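Local coordinates for protein putative phosphatase/phosphodiesterase MPN_349 (Mycoplasma pneumoniae M129, PDB 1T71) that probably hydrolyses phosphate esters, perhaps 2',3'-cyclic nucleotides, at a two-iron centre of the calcineurin-like type, at residues Ala171-Val176 against Thr194-Ala199; Asp36-Asn41 against Ala62-Ile67; Pro92-Thr97 against Phe132-Pro137; Val186-Leu191 against Tyr200-Gly205; Phe211-Gly216 against Glu235-Gly240. All coordinates share one frame; numbering follows the deposited sequence.

Contact 1: Ala171-Val176 against Thr194-Ala199; sequences AFDGYV and TPKGSA
Asp173 and Thr194 meet tip to tip, and the rest of the contact is arranged round that meeting. With CG anti to its backbone N (chi1 -172°), Asp173 extends its carboxylate toward the type I turn Thr194-Gly197, and Thr194 OG1 donates a 2.5 Å hydrogen bond to the syn lone pair of Asp173 OD2. Threonine suits the spot because OG1, held between its own backbone N and carbonyl carbon, also accepts at 3.0 Å from Ser198 N and more distantly from Lys196 N, the latter closing an ST turn. Lys196 crosses the carboxylate obliquely, its bent chain placing CD 3.4 Å from Asp173 OD1, whereas NZ stays 4.7 Å from that oxygen, too far for a salt bridge with it. Next along the turn, Ser198 directs OG at two carbonyls, a very short 2.3 Å from Asp173 O and 2.6 Å from Val176 O. One proton faces two acceptors, and which takes it is not settled. Far from the iron site, the contact links the loop following helix 162-172 to the turn between strands 192-193 and 199-201. The Thr194 hydroxyl, relaying between turn amides and a carboxylate, is consistent with an ionised Asp173, the lysine charge only nearby.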
# COMPACT_ATOMS: atom_id res chain seq x y z
N ALA A 171 16.44 -11.08 -1.47
CA ALA A 171 17.13 -11.02 -0.19
C ALA A 171 16.35 -11.61 0.99
O ALA A 171 16.92 -12.32 1.81
CB ALA A 171 17.49 -9.57 0.13
N PHE A 172 15.05 -11.33 1.07
CA PHE A 172 14.25 -11.80 2.20
C PHE A 172 13.19 -12.87 1.92
O PHE A 172 12.37 -13.16 2.79
CB PHE A 172 13.56 -10.61 2.88
CG PHE A 172 14.51 -9.53 3.32
CD1 PHE A 172 14.73 -8.42 2.51
CD2 PHE A 172 15.18 -9.63 4.53
CE1 PHE A 172 15.62 -7.41 2.90
CE2 PHE A 172 16.07 -8.63 4.94
CZ PHE A 172 16.29 -7.52 4.12
N ASP A 173 13.20 -13.46 0.73
CA ASP A 173 12.19 -14.44 0.36
C ASP A 173 11.62 -15.35 1.45
O ASP A 173 10.43 -15.30 1.72
CB ASP A 173 12.67 -15.30 -0.81
CG ASP A 173 11.56 -16.21 -1.34
OD1 ASP A 173 11.79 -16.92 -2.34
OD2 ASP A 173 10.46 -16.21 -0.76
N GLY A 174 12.43 -16.18 2.08
CA GLY A 174 11.82 -17.05 3.08
C GLY A 174 11.82 -16.56 4.51
O GLY A 174 11.21 -17.17 5.38
N TYR A 175 12.49 -15.44 4.77
CA TYR A 175 12.59 -14.88 6.11
C TYR A 175 11.38 -14.08 6.56
O TYR A 175 11.33 -13.61 7.70
CB TYR A 175 13.85 -14.02 6.19
CG TYR A 175 15.11 -14.82 6.07
CD1 TYR A 175 15.83 -15.21 7.20
CD2 TYR A 175 15.58 -15.23 4.82
CE1 TYR A 175 16.98 -15.99 7.09
CE2 TYR A 175 16.73 -16.02 4.70
CZ TYR A 175 17.42 -16.39 5.85
OH TYR A 175 18.54 -17.18 5.75
N VAL A 176 10.42 -13.92 5.66
CA VAL A 176 9.20 -13.17 5.95
C VAL A 176 8.01 -13.86 5.30
O VAL A 176 8.18 -14.72 4.42
CB VAL A 176 9.35 -11.71 5.45
CG1 VAL A 176 8.00 -11.11 5.12
CG2 VAL A 176 10.03 -10.87 6.53
N THR A 194 6.07 -17.89 -3.40
CA THR A 194 7.45 -18.11 -3.85
C THR A 194 7.91 -19.54 -3.59
O THR A 194 7.27 -20.28 -2.84
CB THR A 194 8.43 -17.16 -3.13
OG1 THR A 194 8.55 -17.54 -1.76
CG2 THR A 194 7.94 -15.70 -3.21
N PRO A 195 9.03 -19.95 -4.20
CA PRO A 195 9.57 -21.30 -4.02
C PRO A 195 9.96 -21.54 -2.56
O PRO A 195 10.22 -22.68 -2.17
CB PRO A 195 10.80 -21.31 -4.93
CG PRO A 195 10.43 -20.35 -6.01
CD PRO A 195 9.79 -19.22 -5.24
N LYS A 196 10.01 -20.46 -1.77
CA LYS A 196 10.36 -20.54 -0.35
C LYS A 196 9.13 -20.45 0.56
O LYS A 196 9.26 -20.46 1.78
CB LYS A 196 11.33 -19.42 0.04
CG LYS A 196 12.80 -19.82 0.08
CD LYS A 196 13.48 -19.62 -1.24
CE LYS A 196 15.00 -19.74 -1.09
NZ LYS A 196 15.54 -18.77 -0.10
N GLY A 197 7.95 -20.33 -0.02
CA GLY A 197 6.76 -20.28 0.80
C GLY A 197 6.23 -18.93 1.22
O GLY A 197 5.38 -18.85 2.11
N SER A 198 6.71 -17.86 0.59
CA SER A 198 6.22 -16.53 0.91
C SER A 198 5.31 -16.06 -0.22
O SER A 198 5.13 -16.76 -1.21
CB SER A 198 7.37 -15.54 1.04
OG SER A 198 8.22 -15.89 2.11
N ALA A 199 4.73 -14.89 -0.05
CA ALA A 199 3.89 -14.31 -1.08
C ALA A 199 4.65 -13.09 -1.58
O ALA A 199 5.21 -12.34 -0.78
CB ALA A 199 2.54 -13.91 -0.51

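Contact 2: Asp36-Asn41 against Ala62-Ile67; sequences DLVIVN and AGVNYI
Strand 37-41 and the run into strand 66-68 lie as parallel neighbours, the two strands of a beta-alpha-beta unit whose crossover is helix 53-62. The tight part is the backbone ladder and the valine cluster beside it. Val38 O takes two in-plane hydrogen bonds, from Asn65 N at 2.9 Å and from Tyr66 N at 3.1 Å, so one carbonyl fixes the point where the second chain enters the sheet. Val40 N then donates to Tyr66 O at 3.0 Å, and the CA-H of Ile67 leans on Val40 O at 3.2 Å. On the face carrying Val40 and Ile67, Val40 and Val64 reach tip to tip, CG2 of Val40 lying 3.8 Å from CG1 of Val64, while Ile67 runs side by side with Val40. Beta-branched residues suit extended backbone and pack closely on this face; Ile67 also meets Ala42 and Leu51. Gly63, with positive phi, ends the helix in a Schellman motif before the chain turns into the strand.

On the other face Ile39 is still buried, by Phe9, Ile120 and Ile154. Packing loosens at the strand's start, where Leu37 CD2 merely approaches the ring edge of Tyr66, whose ring stacks on Phe111. Asn65 and Tyr66 are both partly open to solvent. Backbone polar atoms are thus paired within an apolar surround, which implies that the main chain sets the register; the loops beyond the two strands carry the iron ligands Glu43, Asn44 and Asn71.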
# COMPACT_ATOMS: atom_id res chain seq x y z
N ASP A 36 -10.19 -12.60 7.28
CA ASP A 36 -10.19 -12.38 8.71
C ASP A 36 -9.69 -10.97 8.99
O ASP A 36 -10.12 -10.33 9.96
CB ASP A 36 -9.25 -13.37 9.41
CG ASP A 36 -9.73 -14.81 9.30
OD1 ASP A 36 -10.83 -15.11 9.81
OD2 ASP A 36 -9.00 -15.63 8.70
N LEU A 37 -8.79 -10.49 8.14
CA LEU A 37 -8.19 -9.17 8.32
C LEU A 37 -8.02 -8.41 7.01
O LEU A 37 -7.78 -9.01 5.96
CB LEU A 37 -6.83 -9.34 8.99
CG LEU A 37 -6.85 -9.93 10.40
CD1 LEU A 37 -5.46 -10.38 10.80
CD2 LEU A 37 -7.40 -8.90 11.38
N VAL A 38 -8.13 -7.09 7.09
CA VAL A 38 -7.99 -6.22 5.93
C VAL A 38 -6.91 -5.17 6.21
O VAL A 38 -6.98 -4.44 7.20
CB VAL A 38 -9.32 -5.49 5.59
CG1 VAL A 38 -9.11 -4.52 4.43
CG2 VAL A 38 -10.40 -6.50 5.25
N ILE A 39 -5.91 -5.11 5.33
CA ILE A 39 -4.81 -4.17 5.47
C ILE A 39 -4.76 -3.33 4.20
O ILE A 39 -4.97 -3.85 3.09
CB ILE A 39 -3.47 -4.92 5.61
CG1 ILE A 39 -3.59 -6.01 6.68
CG2 ILE A 39 -2.35 -3.94 5.97
CD1 ILE A 39 -2.38 -6.91 6.79
N VAL A 40 -4.50 -2.04 4.34
CA VAL A 40 -4.42 -1.18 3.16
C VAL A 40 -3.36 -0.11 3.31
O VAL A 40 -3.05 0.32 4.42
CB VAL A 40 -5.77 -0.48 2.85
CG1 VAL A 40 -6.92 -1.47 3.00
CG2 VAL A 40 -5.98 0.73 3.76
N ASN A 41 -2.78 0.28 2.19
CA ASN A 41 -1.79 1.35 2.18
C ASN A 41 -2.69 2.55 1.87
O ASN A 41 -3.39 2.55 0.85
CB ASN A 41 -0.76 1.14 1.07
CG ASN A 41 0.26 2.25 1.01
OD1 ASN A 41 -0.08 3.42 0.90
ND2 ASN A 41 1.54 1.88 1.10
N ALA A 62 -15.13 1.65 7.26
CA ALA A 62 -15.41 0.94 6.02
C ALA A 62 -15.01 -0.53 6.12
O ALA A 62 -15.39 -1.34 5.28
CB ALA A 62 -14.68 1.60 4.86
N GLY A 63 -14.23 -0.86 7.15
CA GLY A 63 -13.81 -2.24 7.32
C GLY A 63 -12.31 -2.49 7.36
O GLY A 63 -11.88 -3.62 7.55
N VAL A 64 -11.51 -1.44 7.20
CA VAL A 64 -10.06 -1.62 7.23
C VAL A 64 -9.58 -1.87 8.65
O VAL A 64 -9.97 -1.16 9.57
CB VAL A 64 -9.35 -0.38 6.66
CG1 VAL A 64 -7.84 -0.53 6.79
CG2 VAL A 64 -9.74 -0.18 5.20
N ASN A 65 -8.72 -2.87 8.83
CA ASN A 65 -8.19 -3.19 10.15
C ASN A 65 -6.83 -2.58 10.43
O ASN A 65 -6.58 -2.11 11.54
CB ASN A 65 -8.08 -4.71 10.32
CG ASN A 65 -9.41 -5.39 10.26
OD1 ASN A 65 -10.32 -5.07 11.03
ND2 ASN A 65 -9.56 -6.34 9.35
N TYR A 66 -5.95 -2.59 9.43
CA TYR A 66 -4.61 -2.03 9.60
C TYR A 66 -4.21 -1.18 8.40
O TYR A 66 -4.68 -1.39 7.29
CB TYR A 66 -3.62 -3.17 9.83
CG TYR A 66 -3.82 -3.88 11.15
CD1 TYR A 66 -3.34 -3.33 12.34
CD2 TYR A 66 -4.54 -5.07 11.22
CE1 TYR A 66 -3.57 -3.94 13.56
CE2 TYR A 66 -4.78 -5.70 12.45
CZ TYR A 66 -4.29 -5.13 13.62
OH TYR A 66 -4.52 -5.72 14.84
N ILE A 67 -3.32 -0.22 8.64
CA ILE A 67 -2.89 0.68 7.58
C ILE A 67 -1.37 0.84 7.47
O ILE A 67 -0.67 0.97 8.48
CB ILE A 67 -3.50 2.08 7.82
CG1 ILE A 67 -5.01 2.04 7.55
CG2 ILE A 67 -2.84 3.11 6.94
CD1 ILE A 67 -5.70 3.37 7.78

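Contact 3: Pro92-Thr97 against Phe132-Pro137; sequences PLNLDT and FKTTNP
Backbone hydrogen bonds set the alignment of these two loops. Thr135 N donates to Asn94 O at 2.9 Å, though from above the carbonyl plane, so the bond misses the lone-pair direction. A weak second bond runs from Asp96 N to Lys133 O, and between them Leu95 and Thr134 form a single bridge, their CA atoms 4.6 Å apart.

Van der Waals contact does much of the rest. The amide of Asn94 crosses the ring of Pro137 obliquely, Asn94 ND2 lying 3.3 Å from Pro137 CG, while the methyl CG2 of Thr135 rests over the CA of Asp96. Leu95 sends CD2 to within 3.7 Å of Phe132 CE2, an apolar meeting that suits the buried Leu95.

Charge contributes less. Asp96 and Lys133 cross with their aliphatic parts in touch, Asp96 CB to Lys133 CG at 3.9 Å, but Asp96 OD2 and Lys133 NZ stand 4.6 Å apart, and Asp96 OD1 is instead hydrogen-bonded to Ser98 N.

Pro137, which needs no amide partner, opens helix 137-145 straight after Asn136 at the N-cap position. Asn94 and Thr135 both touch Val140 of that helix, Pro92 leans on strand 117-124, and Phe132 packs among Phe99, Trp74 and Leu124, about 6 Å from the side chain of the iron ligand Asn71.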
# COMPACT_ATOMS: atom_id res chain seq x y z
N PRO A 92 6.67 4.30 7.41
CA PRO A 92 7.99 3.75 7.06
C PRO A 92 8.96 3.72 8.25
O PRO A 92 9.23 4.74 8.88
CB PRO A 92 8.46 4.68 5.94
CG PRO A 92 7.15 5.12 5.29
CD PRO A 92 6.29 5.40 6.50
N LEU A 93 9.49 2.53 8.55
CA LEU A 93 10.43 2.31 9.66
C LEU A 93 11.79 2.91 9.35
O LEU A 93 12.51 3.40 10.22
CB LEU A 93 10.59 0.80 9.90
CG LEU A 93 11.58 0.32 10.96
CD1 LEU A 93 11.16 0.80 12.34
CD2 LEU A 93 11.63 -1.21 10.93
N ASN A 94 12.10 2.84 8.06
CA ASN A 94 13.32 3.27 7.40
C ASN A 94 13.74 4.76 7.52
O ASN A 94 14.40 5.28 6.62
CB ASN A 94 13.12 2.92 5.92
CG ASN A 94 14.37 2.56 5.23
OD1 ASN A 94 15.23 1.89 5.81
ND2 ASN A 94 14.51 2.98 3.97
N LEU A 95 13.38 5.43 8.62
CA LEU A 95 13.68 6.86 8.77
C LEU A 95 14.96 7.29 9.50
O LEU A 95 15.27 6.80 10.58
CB LEU A 95 12.48 7.55 9.43
CG LEU A 95 11.11 7.30 8.77
CD1 LEU A 95 10.01 7.98 9.58
CD2 LEU A 95 11.11 7.83 7.34
N ASP A 96 15.69 8.22 8.89
CA ASP A 96 16.94 8.73 9.47
C ASP A 96 16.61 9.76 10.55
O ASP A 96 15.67 10.54 10.41
CB ASP A 96 17.80 9.37 8.37
CG ASP A 96 19.10 9.95 8.91
OD1 ASP A 96 19.06 11.02 9.56
OD2 ASP A 96 20.16 9.34 8.69
N THR A 97 17.39 9.76 11.63
CA THR A 97 17.14 10.67 12.74
C THR A 97 17.15 12.16 12.39
O THR A 97 16.58 12.97 13.12
CB THR A 97 18.13 10.42 13.90
OG1 THR A 97 19.47 10.38 13.39
CG2 THR A 97 17.80 9.11 14.59
N PHE A 132 13.57 14.14 2.47
CA PHE A 132 14.37 13.85 3.66
C PHE A 132 15.26 12.64 3.44
O PHE A 132 15.20 11.99 2.40
CB PHE A 132 13.45 13.58 4.85
CG PHE A 132 12.42 12.52 4.58
CD1 PHE A 132 11.22 12.84 3.95
CD2 PHE A 132 12.67 11.19 4.91
CE1 PHE A 132 10.29 11.85 3.65
CE2 PHE A 132 11.74 10.19 4.61
CZ PHE A 132 10.55 10.52 3.98
N LYS A 133 16.07 12.33 4.44
CA LYS A 133 16.99 11.21 4.36
C LYS A 133 16.46 9.94 5.05
O LYS A 133 15.81 10.00 6.09
CB LYS A 133 18.33 11.64 4.96
CG LYS A 133 19.37 10.54 5.02
CD LYS A 133 20.78 11.09 4.84
CE LYS A 133 21.81 9.97 4.98
NZ LYS A 133 21.37 8.73 4.25
N THR A 134 16.72 8.79 4.44
CA THR A 134 16.27 7.51 4.98
C THR A 134 17.45 6.57 5.20
O THR A 134 18.52 6.75 4.63
CB THR A 134 15.29 6.80 4.01
OG1 THR A 134 15.95 6.57 2.76
CG2 THR A 134 14.05 7.64 3.77
N THR A 135 17.24 5.56 6.04
CA THR A 135 18.26 4.56 6.31
C THR A 135 18.01 3.40 5.35
O THR A 135 16.93 3.30 4.77
CB THR A 135 18.17 4.06 7.76
OG1 THR A 135 16.82 3.69 8.05
CG2 THR A 135 18.61 5.17 8.72
N ASN A 136 19.01 2.53 5.17
CA ASN A 136 18.88 1.40 4.24
C ASN A 136 17.79 0.39 4.62
O ASN A 136 17.83 -0.19 5.70
CB ASN A 136 20.22 0.67 4.13
CG ASN A 136 20.29 -0.23 2.91
OD1 ASN A 136 20.84 0.15 1.87
ND2 ASN A 136 19.71 -1.41 3.02
N PRO A 137 16.81 0.16 3.71
CA PRO A 137 15.69 -0.77 3.92
C PRO A 137 16.17 -2.20 4.16
O PRO A 137 15.65 -2.90 5.03
CB PRO A 137 14.90 -0.67 2.61
CG PRO A 137 15.43 0.56 1.94
CD PRO A 137 16.86 0.60 2.31

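Contact 4: Val186-Leu191 against Tyr200-Gly205; sequences VPSADL and YITDVG
Asp190 lies alongside Tyr200, both side chains pointing the same way, with OD2 of Asp190 3.2 Å from CE2 of Tyr200 and the carboxylate plane 57° from the ring. The same oxygen receives the hydroxyl of Thr202 in a very short hydrogen bond, Thr202 OG1 to Asp190 OD2 2.3 Å, which arrives from above the carboxylate plane. OG1 lies anti to the carbonyl carbon, beside the backbone N (chi1 -64°), which turns this short hydroxyl toward Asp190.

Ser188 makes a two-way clasp with Asp203. Its amide N donates to Asp203 O at 3.0 Å, in the carbonyl plane, and its hydroxyl accepts from Asp203 N at 3.1 Å; OG reaches that amide because it sits between its own backbone N and carbonyl carbon (chi1 55°). Asp203 in turn forms an Asx turn, OD1 accepting from Gly205 N at 2.8 Å through its anti lone pair, while OD2 is hydrogen-bonded to Thr184 OG1. Thr184 is the middle residue of the His-x-His element of this calcineurin-like fold, flanked by the iron ligands His183 and His185, so Asp203 is tied to the loop that carries both ligands.

Toward strand 199-201 the contact turns apolar. Leu191 and Ile201 cross obliquely, Leu191 CG to Ile201 CD1 4.0 Å, and both pack on Val246 of strand 241-249. The Leu191 CA-H also points at Tyr200 O from 3.4 Å. At the other end, Gly205, with positive phi and no side chain, lets its CA stand over the ring nitrogen of Pro187, whose CB meets Val204 O at 3.3 Å.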
# COMPACT_ATOMS: atom_id res chain seq x y z
N VAL A 186 0.29 0.84 -10.33
CA VAL A 186 -0.06 -0.04 -11.44
C VAL A 186 0.22 -1.45 -10.96
O VAL A 186 1.36 -1.79 -10.63
CB VAL A 186 0.79 0.25 -12.70
CG1 VAL A 186 0.57 -0.84 -13.75
CG2 VAL A 186 0.42 1.63 -13.27
N PRO A 187 -0.81 -2.31 -10.91
CA PRO A 187 -0.57 -3.68 -10.45
C PRO A 187 0.29 -4.47 -11.43
O PRO A 187 0.21 -4.26 -12.64
CB PRO A 187 -1.98 -4.25 -10.32
CG PRO A 187 -2.69 -3.59 -11.46
CD PRO A 187 -2.18 -2.15 -11.43
N SER A 188 1.14 -5.35 -10.91
CA SER A 188 1.98 -6.18 -11.77
C SER A 188 1.31 -7.55 -11.81
O SER A 188 0.53 -7.87 -10.91
CB SER A 188 3.40 -6.30 -11.19
OG SER A 188 3.38 -6.78 -9.86
N ALA A 189 1.58 -8.32 -12.85
CA ALA A 189 0.98 -9.66 -12.99
C ALA A 189 1.94 -10.68 -12.39
O ALA A 189 1.94 -11.86 -12.76
CB ALA A 189 0.73 -9.96 -14.48
N ASP A 190 2.70 -10.19 -11.42
CA ASP A 190 3.76 -10.87 -10.67
C ASP A 190 3.37 -11.81 -9.52
O ASP A 190 4.16 -12.65 -9.12
CB ASP A 190 4.64 -9.77 -10.05
CG ASP A 190 6.04 -9.79 -10.57
OD1 ASP A 190 6.23 -10.13 -11.75
OD2 ASP A 190 6.96 -9.45 -9.80
N LEU A 191 2.18 -11.62 -8.97
CA LEU A 191 1.70 -12.38 -7.82
C LEU A 191 1.95 -13.89 -7.82
O LEU A 191 1.64 -14.58 -8.79
CB LEU A 191 0.20 -12.14 -7.61
CG LEU A 191 -0.37 -11.93 -6.20
CD1 LEU A 191 -1.77 -12.53 -6.15
CD2 LEU A 191 0.50 -12.56 -5.13
N TYR A 200 4.70 -12.90 -2.89
CA TYR A 200 5.39 -11.75 -3.47
C TYR A 200 4.65 -11.16 -4.66
O TYR A 200 3.96 -11.87 -5.39
CB TYR A 200 6.79 -12.13 -3.96
CG TYR A 200 7.48 -11.01 -4.73
CD1 TYR A 200 8.00 -9.90 -4.06
CD2 TYR A 200 7.56 -11.03 -6.12
CE1 TYR A 200 8.59 -8.85 -4.75
CE2 TYR A 200 8.15 -9.97 -6.83
CZ TYR A 200 8.66 -8.88 -6.13
OH TYR A 200 9.21 -7.81 -6.81
N ILE A 201 4.81 -9.85 -4.85
CA ILE A 201 4.24 -9.14 -5.98
C ILE A 201 5.01 -7.82 -6.10
O ILE A 201 5.19 -7.11 -5.11
CB ILE A 201 2.71 -8.89 -5.82
CG1 ILE A 201 2.14 -8.34 -7.13
CG2 ILE A 201 2.43 -7.95 -4.67
CD1 ILE A 201 0.63 -8.14 -7.12
N THR A 202 5.48 -7.51 -7.30
CA THR A 202 6.25 -6.29 -7.51
C THR A 202 5.47 -5.05 -7.11
O THR A 202 6.02 -4.15 -6.48
CB THR A 202 6.72 -6.19 -8.98
OG1 THR A 202 7.62 -7.27 -9.25
CG2 THR A 202 7.46 -4.87 -9.22
N ASP A 203 4.19 -5.00 -7.47
CA ASP A 203 3.34 -3.88 -7.08
C ASP A 203 1.86 -4.28 -7.00
O ASP A 203 1.30 -4.81 -7.96
CB ASP A 203 3.51 -2.69 -8.04
CG ASP A 203 3.12 -1.36 -7.39
OD1 ASP A 203 1.96 -1.23 -6.92
OD2 ASP A 203 3.99 -0.45 -7.33
N VAL A 204 1.24 -4.01 -5.86
CA VAL A 204 -0.16 -4.34 -5.65
C VAL A 204 -1.08 -3.48 -6.53
O VAL A 204 -2.13 -3.93 -6.99
CB VAL A 204 -0.57 -4.13 -4.18
CG1 VAL A 204 -2.07 -4.40 -4.01
CG2 VAL A 204 0.25 -5.04 -3.29
N GLY A 205 -0.67 -2.25 -6.77
CA GLY A 205 -1.50 -1.37 -7.57
C GLY A 205 -2.14 -0.31 -6.69
O GLY A 205 -1.79 -0.17 -5.52

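Contact 5: Phe211-Gly216 against Glu235-Gly240; sequences FGSVIG and EVSKCG
Two irregular loops meet here in a small, mainly polar contact: residues 211-216, after strand 206-207, face residues 235-240, which lead into strand 241-249, and helix 219-226 lies between them in the chain. A hydrogen bond joins the segments, from Ser237 N to Gly216 O, 3.0 Å long and nearly straight at 159°, with the donor in the carbonyl plane. Beside it the two serines pack by their carbons, Ser213 CB standing 3.5 Å from Ser237 CB, tighter than usual. Ser237 OG also comes against that methylene, 3.3 Å from Ser213 CB.

Each serine spends its hydroxyl locally, which explains the residue type. Ser237 carries OG anti to its backbone N (chi1 166°) and so accepts from Cys239 N at 3.0 Å. Ser213 holds OG in the crowded position between its backbone N and carbonyl carbon, where it accepts from Gly216 N at 3.2 Å and also bonds Gly210 O.

Farther along, the sulfur of Cys239 settles against the backbone, SG 3.9 Å from Gly212 CA. Glycine suits both 212 and 216, since each has a positive phi, and at 212 the bare CA gives the sulfur its seat. Outside the pair, the Phe211 ring meets Tyr272 edge-to-face.

Gly216 lies about 5 Å from the side chain of the iron ligand His185, on which Ile215 packs. The result is two loops each shaped by a serine, by an ST motif in 211-216 and an ST turn in 235-240, at the border of a two-iron phosphoesterase site.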
# COMPACT_ATOMS: atom_id res chain seq x y z
N PHE A 211 -9.45 4.35 -15.40
CA PHE A 211 -8.99 4.65 -16.74
C PHE A 211 -9.47 6.03 -17.17
O PHE A 211 -10.67 6.30 -17.22
CB PHE A 211 -9.47 3.59 -17.73
CG PHE A 211 -8.68 3.57 -19.01
CD1 PHE A 211 -8.93 4.50 -20.02
CD2 PHE A 211 -7.64 2.66 -19.18
CE1 PHE A 211 -8.15 4.52 -21.18
CE2 PHE A 211 -6.86 2.67 -20.34
CZ PHE A 211 -7.12 3.61 -21.34
N GLY A 212 -8.52 6.90 -17.48
CA GLY A 212 -8.88 8.25 -17.87
C GLY A 212 -8.10 9.21 -16.99
O GLY A 212 -8.22 10.43 -17.11
N SER A 213 -7.30 8.64 -16.09
CA SER A 213 -6.46 9.41 -15.18
C SER A 213 -5.04 8.91 -15.36
O SER A 213 -4.82 7.85 -15.94
CB SER A 213 -6.89 9.19 -13.73
OG SER A 213 -6.29 8.03 -13.19
N VAL A 214 -4.07 9.67 -14.87
CA VAL A 214 -2.67 9.26 -14.97
C VAL A 214 -2.19 8.89 -13.58
O VAL A 214 -1.80 9.76 -12.80
CB VAL A 214 -1.77 10.39 -15.55
CG1 VAL A 214 -0.30 9.99 -15.48
CG2 VAL A 214 -2.16 10.67 -16.99
N ILE A 215 -2.25 7.60 -13.26
CA ILE A 215 -1.77 7.16 -11.96
C ILE A 215 -2.56 7.86 -10.84
O ILE A 215 -2.09 8.01 -9.73
CB ILE A 215 -0.24 7.46 -11.87
CG1 ILE A 215 0.50 6.52 -12.81
CG2 ILE A 215 0.30 7.27 -10.49
CD1 ILE A 215 0.22 5.06 -12.53
N GLY A 216 -3.79 8.28 -11.17
CA GLY A 216 -4.64 8.94 -10.19
C GLY A 216 -4.85 10.44 -10.42
O GLY A 216 -5.81 11.02 -9.91
N GLU A 235 -3.72 17.66 -10.01
CA GLU A 235 -5.10 17.69 -9.55
C GLU A 235 -5.62 16.26 -9.45
O GLU A 235 -5.31 15.43 -10.30
CB GLU A 235 -5.94 18.49 -10.54
CG GLU A 235 -7.30 18.90 -10.05
CD GLU A 235 -8.04 19.76 -11.07
OE1 GLU A 235 -8.54 19.20 -12.07
OE2 GLU A 235 -8.10 21.00 -10.88
N VAL A 236 -6.39 15.97 -8.40
CA VAL A 236 -6.95 14.63 -8.23
C VAL A 236 -8.01 14.37 -9.31
O VAL A 236 -8.86 15.22 -9.57
CB VAL A 236 -7.62 14.47 -6.84
CG1 VAL A 236 -8.31 13.12 -6.76
CG2 VAL A 236 -6.58 14.60 -5.73
N SER A 237 -7.95 13.19 -9.93
CA SER A 237 -8.91 12.83 -10.97
C SER A 237 -10.22 12.32 -10.39
O SER A 237 -10.23 11.66 -9.35
CB SER A 237 -8.31 11.76 -11.89
OG SER A 237 -9.31 11.17 -12.70
N LYS A 238 -11.33 12.61 -11.07
CA LYS A 238 -12.65 12.17 -10.64
C LYS A 238 -13.17 11.19 -11.69
O LYS A 238 -14.35 10.84 -11.70
CB LYS A 238 -13.61 13.35 -10.55
CG LYS A 238 -13.18 14.45 -9.60
CD LYS A 238 -13.99 15.73 -9.84
CE LYS A 238 -13.41 16.91 -9.08
NZ LYS A 238 -13.98 18.21 -9.55
N CYS A 239 -12.28 10.76 -12.58
CA CYS A 239 -12.65 9.86 -13.66
C CYS A 239 -12.64 8.38 -13.28
O CYS A 239 -11.57 7.78 -13.11
CB CYS A 239 -11.73 10.10 -14.85
SG CYS A 239 -12.31 9.34 -16.39
N GLY A 240 -13.83 7.80 -13.13
CA GLY A 240 -13.96 6.39 -12.80
C GLY A 240 -13.22 5.92 -11.56
O GLY A 240 -12.89 6.73 -10.70

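From the N terminus, contact 2 comes first, closing the beta-alpha-beta crossover through helix 53-62 in the sheet that includes strand 6-10. Contact 3 follows in series and closes the excursion through strands 108-112 and 117-124. Contacts 1 and 4 cross: the chain opens 171-176, then 186-191, before reaching 194-199 and 200-205, so the turn of contact 1 lies inside the loop that contact 4 closes. They touch where Thr194 CG2 meets Tyr200 CB. Contact 5 closes last, round helix 219-226, and meets contact 4 through Val186 and Ile215. None nests within another; contacts 2, 3, 4 and 5 approach the irons from different parts of the fold, while contact 1 lies away.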